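Local coordinates for phage-related protein (Bacillus cereus, PDB 4JG2) that is of unknown function but probably binds single-stranded DNA, like the phage Enc34 protein that gives its family its name, at residues Val39-Val42 against Asn43-Leu46; Pro109-Gly113 against Asp114-Asp118; Ile182-Ile185 against Arg186-Glu189. One frame throughout, in Å; residues are numbered along the deposited sequence.

Contact 1 of 3, residues Val39-Val42 against Asn43-Leu46; sequences VTSV and NTRL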
loop_
_atom_site.group_PDB
_atom_site.type_symbol
_atom_site.label_atom_id
_atom_site.label_comp_id
_atom_site.label_asym_id
_atom_site.label_seq_id
_atom_site.Cartn_x
_atom_site.Cartn_y
_atom_site.Cartn_z
ATOM N N VAL A 39 7.541 -6.322 1.416
ATOM C CA VAL A 39 8.021 -5.514 0.289
ATOM C C VAL A 39 7.527 -6.167 -0.994
ATOM O O VAL A 39 7.860 -7.329 -1.265
ATOM C CB VAL A 39 9.538 -5.315 0.302
ATOM C CG1 VAL A 39 9.987 -4.333 -0.764
ATOM C CG2 VAL A 39 10.009 -4.787 1.628
ATOM N N THR A 40 6.700 -5.461 -1.762
ATOM C CA THR A 40 6.089 -6.032 -2.981
ATOM C C THR A 40 7.112 -6.205 -4.097
ATOM O O THR A 40 8.260 -5.740 -3.982
ATOM C CB THR A 40 4.877 -5.204 -3.423
ATOM O OG1 THR A 40 5.344 -3.971 -3.929
ATOM C CG2 THR A 40 3.901 -4.942 -2.284
ATOM N N SER A 41 6.672 -6.884 -5.148
ATOM C CA SER A 41 7.577 -7.246 -6.247
ATOM C C SER A 41 7.872 -6.141 -7.200
ATOM O O SER A 41 7.157 -5.118 -7.272
ATOM C CB SER A 41 7.031 -8.483 -7.038
ATOM O OG SER A 41 6.192 -8.012 -8.052
ATOM N N VAL A 42 8.845 -6.370 -8.056
ATOM C CA VAL A 42 9.131 -5.429 -9.151
ATOM C C VAL A 42 7.993 -5.267 -10.164
ATOM O O VAL A 42 8.036 -4.367 -10.994
ATOM C CB VAL A 42 10.434 -5.816 -9.904
ATOM C CG1 VAL A 42 11.620 -5.694 -8.981
ATOM C CG2 VAL A 42 10.377 -7.195 -10.547
ATOM N N ASN A 43 6.992 -6.191 -10.106
ATOM C CA ASN A 43 5.842 -6.119 -11.045
ATOM C C ASN A 43 4.638 -5.421 -10.481
ATOM O O ASN A 43 3.591 -5.355 -11.102
ATOM C CB ASN A 43 5.486 -7.518 -11.515
ATOM C CG ASN A 43 6.638 -8.153 -12.220
ATOM O OD1 ASN A 43 7.178 -7.599 -13.155
ATOM N ND2 ASN A 43 7.047 -9.236 -11.718
ATOM N N THR A 44 4.828 -4.771 -9.332
ATOM C CA THR A 44 3.776 -3.983 -8.677
ATOM C C THR A 44 3.555 -2.687 -9.472
ATOM O O THR A 44 4.525 -2.026 -9.857
ATOM C CB THR A 44 4.230 -3.530 -7.284
ATOM O OG1 THR A 44 4.595 -4.671 -6.534
ATOM C CG2 THR A 44 3.218 -2.734 -6.608
ATOM N N ARG A 45 2.299 -2.344 -9.754
ATOM C CA ARG A 45 1.980 -1.103 -10.452
ATOM C C ARG A 45 1.348 -0.109 -9.477
ATOM O O ARG A 45 0.625 -0.516 -8.565
ATOM C CB ARG A 45 1.049 -1.369 -11.641
ATOM C CG ARG A 45 1.006 -0.250 -12.649
ATOM C CD ARG A 45 0.158 -0.601 -13.857
ATOM N NE ARG A 45 0.208 0.442 -14.884
ATOM C CZ ARG A 45 -0.652 0.559 -15.873
ATOM N NH1 ARG A 45 -1.627 -0.347 -15.986
ATOM N NH2 ARG A 45 -0.565 1.505 -16.766
ATOM N N LEU A 46 1.620 1.185 -9.650
ATOM C CA LEU A 46 1.062 2.215 -8.766
ATOM C C LEU A 46 -0.163 2.822 -9.395
ATOM O O LEU A 46 -0.153 3.270 -10.568
ATOM C CB LEU A 46 2.108 3.306 -8.507
ATOM C CG LEU A 46 3.464 2.833 -8.026
ATOM C CD1 LEU A 46 4.336 3.999 -7.679
ATOM C CD2 LEU A 46 3.361 1.884 -6.843
HETATM O O HOH W 1 3.780 -7.348 -5.956
#
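Thr40 and Thr44 meet through their hydroxyls at the turn where the chain leaves strand 37-39 and enters strand 45-50. Thr40 OG1 donates to Thr44 OG1 at 2.8 Å, with the two side chains crossing at about a right angle. Thr44 OG1 in turn donates to Ser41 O at 2.7 Å, reaching the carbonyl oxygen 16° from its plane. Ser41 O is shared with a second donor, Thr44 N (3.1 Å), in the closing bond of a type I beta turn from Ser41 to Thr44. Thr44 OG1 sits beside its own backbone N (chi1 -56°), which lets amide and hydroxyl of one residue clasp the same acceptor. Water 1 accepts from Ser41 N (3.0 Å) and donates to Thr44 OG1 (2.9 Å). Within the bend, Asn43 N donates to Ser41 OG at 2.9 Å, an ST turn; serine suits this place because its short arm reaches the amide two residues on. Ser41 OG also has a weak bond to Asp74. The hydroxyls thus give Asn43 N its acceptor and Ser41 O a second donor. Thr44 OG1 is fully used, accepting from Thr40 OG1 and water 1 while donating to Ser41 O; Thr40 OG1 accepts from Val160 N of strand 157-169 and donates to Thr44 OG1, so both buried hydroxyls are satisfied, with a set direction of bonding.

Contact 2 of 3, residues Pro109-Gly113 against Asp114-Asp118; sequences PLRDG and DVERD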
loop_
_atom_site.group_PDB
_atom_site.type_symbol
_atom_site.label_atom_id
_atom_site.label_comp_id
_atom_site.label_asym_id
_atom_site.label_seq_id
_atom_site.Cartn_x
_atom_site.Cartn_y
_atom_site.Cartn_z
ATOM N N PRO A 109 -7.274 -5.865 4.120
ATOM C CA PRO A 109 -6.674 -4.963 3.133
ATOM C C PRO A 109 -6.447 -5.476 1.722
ATOM O O PRO A 109 -6.345 -4.691 0.787
ATOM C CB PRO A 109 -5.342 -4.547 3.800
ATOM C CG PRO A 109 -4.973 -5.795 4.559
ATOM C CD PRO A 109 -6.296 -6.250 5.145
ATOM N N LEU A 110 -6.329 -6.810 1.547
ATOM C CA LEU A 110 -6.066 -7.321 0.171
ATOM C C LEU A 110 -7.374 -7.405 -0.582
ATOM O O LEU A 110 -8.197 -8.293 -0.334
ATOM C CB LEU A 110 -5.366 -8.659 0.247
ATOM C CG LEU A 110 -4.872 -9.174 -1.086
ATOM C CD1 LEU A 110 -3.645 -8.419 -1.562
ATOM C CD2 LEU A 110 -4.580 -10.652 -0.985
ATOM N N ARG A 111 -7.589 -6.490 -1.517
ATOM C CA ARG A 111 -8.840 -6.352 -2.266
ATOM C C ARG A 111 -8.682 -6.932 -3.654
ATOM O O ARG A 111 -7.583 -7.032 -4.193
ATOM C CB ARG A 111 -9.198 -4.863 -2.346
ATOM C CG ARG A 111 -9.193 -4.104 -1.045
ATOM C CD ARG A 111 -9.870 -4.805 0.075
ATOM N NE ARG A 111 -11.250 -5.107 -0.201
ATOM C CZ ARG A 111 -12.120 -5.524 0.699
ATOM N NH1 ARG A 111 -11.731 -5.670 1.962
ATOM N NH2 ARG A 111 -13.348 -5.750 0.361
ATOM N N ASP A 112 -9.797 -7.325 -4.274
ATOM C CA ASP A 112 -9.794 -8.040 -5.526
ATOM C C ASP A 112 -10.128 -7.071 -6.676
ATOM O O ASP A 112 -11.277 -6.650 -6.811
ATOM C CB ASP A 112 -10.800 -9.194 -5.465
ATOM C CG ASP A 112 -10.700 -10.145 -6.632
ATOM O OD1 ASP A 112 -10.304 -9.707 -7.711
ATOM O OD2 ASP A 112 -11.116 -11.305 -6.528
ATOM N N GLY A 113 -9.143 -6.744 -7.513
ATOM C CA GLY A 113 -9.333 -5.835 -8.622
ATOM C C GLY A 113 -10.260 -6.298 -9.702
ATOM O O GLY A 113 -10.802 -5.482 -10.408
ATOM N N ASP A 114 -10.440 -7.608 -9.833
ATOM C CA ASP A 114 -11.338 -8.126 -10.864
ATOM C C ASP A 114 -12.796 -7.971 -10.522
ATOM O O ASP A 114 -13.616 -7.813 -11.420
ATOM C CB ASP A 114 -11.084 -9.594 -11.129
ATOM C CG ASP A 114 -9.787 -9.836 -11.862
ATOM O OD1 ASP A 114 -9.669 -9.216 -12.908
ATOM O OD2 ASP A 114 -8.968 -10.669 -11.425
ATOM N N VAL A 115 -13.130 -7.985 -9.249
ATOM C CA VAL A 115 -14.531 -7.962 -8.875
ATOM C C VAL A 115 -14.941 -6.704 -8.095
ATOM O O VAL A 115 -16.103 -6.376 -8.118
ATOM C CB VAL A 115 -14.948 -9.353 -8.274
ATOM C CG1 VAL A 115 -14.754 -10.519 -9.257
ATOM C CG2 VAL A 115 -14.228 -9.651 -7.031
ATOM N N GLU A 116 -14.024 -6.006 -7.431
ATOM C CA GLU A 116 -14.381 -4.817 -6.647
ATOM C C GLU A 116 -14.215 -3.486 -7.393
ATOM O O GLU A 116 -14.539 -2.422 -6.861
ATOM C CB GLU A 116 -13.611 -4.771 -5.342
ATOM C CG GLU A 116 -13.767 -6.026 -4.511
ATOM C CD GLU A 116 -13.060 -5.863 -3.197
ATOM O OE1 GLU A 116 -13.425 -4.924 -2.446
ATOM O OE2 GLU A 116 -12.235 -6.698 -2.834
ATOM N N ARG A 117 -13.665 -3.574 -8.598
ATOM C CA ARG A 117 -13.448 -2.418 -9.459
ATOM C C ARG A 117 -13.845 -2.740 -10.893
ATOM O O ARG A 117 -13.943 -3.902 -11.278
ATOM C CB ARG A 117 -11.984 -1.959 -9.413
ATOM C CG ARG A 117 -11.500 -1.455 -8.050
ATOM C CD ARG A 117 -12.258 -0.210 -7.586
ATOM N NE ARG A 117 -11.669 0.372 -6.379
ATOM C CZ ARG A 117 -12.103 0.110 -5.151
ATOM N NH1 ARG A 117 -13.122 -0.728 -4.982
ATOM N NH2 ARG A 117 -11.531 0.675 -4.096
ATOM N N ASP A 118 -14.010 -1.652 -11.643
ATOM C CA ASP A 118 -14.300 -1.697 -13.070
ATOM C C ASP A 118 -13.262 -0.862 -13.751
ATOM O O ASP A 118 -13.607 0.171 -14.324
ATOM C CB ASP A 118 -15.593 -0.963 -13.401
ATOM C CG ASP A 118 -16.701 -1.353 -12.532
ATOM O OD1 ASP A 118 -16.782 -2.501 -12.017
ATOM O OD2 ASP A 118 -17.526 -0.430 -12.285
#
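Glu116 curls back over Asp112 to reach Arg111, closing an alpha-turn just where the edge strand 111-112 of the four-stranded antiparallel sheet gives way to a loop. The turn bond runs from Glu116 N to Asp112 O at 2.9 Å; Val115 N makes only a weak bond to the same oxygen. Glu116 CB starts close against Asp112 O, at 3.3 Å, and CG follows it at 3.4 Å. The chain is extended at CG (chi2 -176°), which carries CD away from the turn and up to the guanidinium group of Arg111. There a salt bridge forms: Glu116 OE1 is gripped side-on by Arg111 NH2 at 2.9 Å and Arg111 NE at 3.1 Å. This oxygen lies in the guanidinium plane, while the carboxylate itself is turned 73° from that plane. Glu116 OE2 goes to the backbone instead, taking an almost straight bond from Asp112 N (2.9 Å, 173°) from above the carboxylate plane, with Arg111 NE adding a weak one. Glutamate suits the place because it is long enough to pair with an arginine and still bind a strand amide. Arg111 bends at chi2 and chi3 to present its edge, and its NH1 is held by Leu108 O. Asp112 uses its short carboxylate for an Asx turn, OD1 accepting from Asp114 N at 3.0 Å, while Val115 CG2 packs against the same group. The nearby carboxylates of Asp112 and Asp114 are both salt-bridged to Lys72, which probably offsets their repulsion. Just beyond, Arg117 NH1 donates to Glu116 O at 2.9 Å, from above the plane of that carbonyl.

Contact 3 of 3, residues Ile182-Ile185 against Arg186-Glu189; sequences IQKI and RDGE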
loop_
_atom_site.group_PDB
_atom_site.type_symbol
_atom_site.label_atom_id
_atom_site.label_comp_id
_atom_site.label_asym_id
_atom_site.label_seq_id
_atom_site.Cartn_x
_atom_site.Cartn_y
_atom_site.Cartn_z
ATOM N N ILE A 182 9.259 3.460 -1.358
ATOM C CA ILE A 182 8.976 3.096 -2.752
ATOM C C ILE A 182 10.250 3.056 -3.577
ATOM O O ILE A 182 11.080 3.991 -3.439
ATOM C CB ILE A 182 7.973 4.146 -3.362
ATOM C CG1 ILE A 182 6.679 4.212 -2.533
ATOM C CG2 ILE A 182 7.713 3.888 -4.826
ATOM C CD1 ILE A 182 5.781 5.358 -2.882
ATOM N N GLN A 183 10.424 2.012 -4.383
ATOM C CA GLN A 183 11.580 1.869 -5.251
ATOM C C GLN A 183 11.066 1.769 -6.714
ATOM O O GLN A 183 10.510 0.760 -7.112
ATOM C CB GLN A 183 12.396 0.626 -4.895
ATOM C CG GLN A 183 13.592 0.443 -5.823
ATOM C CD GLN A 183 14.434 -0.723 -5.454
ATOM O OE1 GLN A 183 13.930 -1.797 -5.157
ATOM N NE2 GLN A 183 15.763 -0.525 -5.466
ATOM N N LYS A 184 11.291 2.838 -7.506
ATOM C CA LYS A 184 10.938 2.839 -8.902
ATOM C C LYS A 184 11.708 1.775 -9.685
ATOM O O LYS A 184 12.909 1.696 -9.572
ATOM C CB LYS A 184 11.286 4.209 -9.501
ATOM C CG LYS A 184 11.189 4.302 -11.015
ATOM C CD LYS A 184 9.797 4.256 -11.575
ATOM C CE LYS A 184 9.776 4.280 -13.101
ATOM N NZ LYS A 184 10.301 5.511 -13.715
ATOM N N ILE A 185 10.983 0.989 -10.494
ATOM C CA ILE A 185 11.599 -0.064 -11.327
ATOM C C ILE A 185 11.481 0.243 -12.807
ATOM O O ILE A 185 12.521 0.242 -13.488
ATOM C CB ILE A 185 10.975 -1.438 -11.032
ATOM C CG1 ILE A 185 11.165 -1.807 -9.564
ATOM C CG2 ILE A 185 11.603 -2.489 -11.955
ATOM C CD1 ILE A 185 12.569 -1.968 -9.070
ATOM N N ARG A 186 10.311 0.523 -13.323
ATOM C CA ARG A 186 10.160 0.768 -14.777
ATOM C C ARG A 186 8.943 1.601 -15.061
ATOM O O ARG A 186 8.000 1.668 -14.264
ATOM C CB ARG A 186 10.175 -0.492 -15.630
ATOM C CG ARG A 186 9.086 -1.382 -15.392
ATOM C CD ARG A 186 9.191 -2.666 -16.218
ATOM N NE ARG A 186 8.037 -3.533 -15.939
ATOM C CZ ARG A 186 6.902 -3.579 -16.652
ATOM N NH1 ARG A 186 6.735 -2.848 -17.753
ATOM N NH2 ARG A 186 5.942 -4.400 -16.266
ATOM N N ASP A 187 8.993 2.303 -16.174
ATOM C CA ASP A 187 7.891 3.135 -16.621
ATOM C C ASP A 187 6.733 2.260 -17.016
ATOM O O ASP A 187 6.899 1.098 -17.350
ATOM C CB ASP A 187 8.323 4.027 -17.818
ATOM C CG ASP A 187 9.316 5.077 -17.374
ATOM O OD1 ASP A 187 10.334 5.317 -18.091
ATOM O OD2 ASP A 187 9.115 5.679 -16.304
ATOM N N GLY A 188 5.562 2.846 -16.914
ATOM C CA GLY A 188 4.323 2.235 -17.417
ATOM C C GLY A 188 3.450 3.348 -17.980
ATOM O O GLY A 188 3.736 4.558 -17.762
ATOM N N GLU A 189 2.385 2.971 -18.654
ATOM C CA GLU A 189 1.506 3.981 -19.205
ATOM C C GLU A 189 0.860 4.771 -18.067
ATOM O O GLU A 189 0.398 4.199 -17.083
ATOM C CB GLU A 189 0.418 3.367 -20.103
ATOM C CG GLU A 189 0.751 3.137 -21.559
ATOM C CD GLU A 189 0.851 4.532 -22.287
ATOM O OE1 GLU A 189 -0.159 5.313 -22.612
ATOM O OE2 GLU A 189 2.005 4.871 -22.446
#
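Lys184 NZ and Asp187 OD2 form a salt bridge of 2.9 Å at the end of strand 175-186, the ammonium meeting the oxygen from above the carboxylate plane, 45° out of it. On the way there the lysine runs past the backbone of Arg186, with Lys184 CE 3.4 Å from Arg186 O. Its chain bends twice, at chi2 and again at chi4 (-64°), and the second bend turns NZ toward the aspartate. Lysine suits this place because its aliphatic part can be buried, touching Ile146 and Cys156, while the charged tip still finds acceptors: besides Asp187, NZ donates to Glu151 O. In a regular extended chain, residues three apart would face opposite ways. Here a classic beta bulge intervenes, Ile185 and Arg186 both standing opposite Tyr157 of strand 157-169. Ile185 takes the bent backbone of the bulge (psi -53°), and its side chain and that of Arg186 leave on one side of the strand while those of Lys184 and Asp187 leave on the other. On its side Arg186 makes a cation-pi contact with Tyr157. Farther out, the hydroxyl of Tyr153 is bonded to Asp187 OD2 and to Gly188 N, fixing the carboxylate oxygen that faces the lysine and the backbone that follows it.

The three contacts come one after another along the chain, all within the part related to the Enc34 ssDNA-binding protein. Contacts 1 and 3, with centres 9 Å apart, touch: Arg45 NH2 reaches Glu189 O at 2.9 Å, probably a hydrogen bond, and Val42 CG1 packs on Ile185 CD1. They thereby tie neighbouring loops together beside strand 157-169. Contact 2 stands apart, its centre 16 Å from that of contact 1 and 22 Å from that of contact 3. Contact 1 runs from strand 37-39 of the mixed sheet into strand 45-50 of the antiparallel one, joining the two; contact 2 follows strand 111-112, that sheet's other outermost strand, and contact 3 ends strand 175-186.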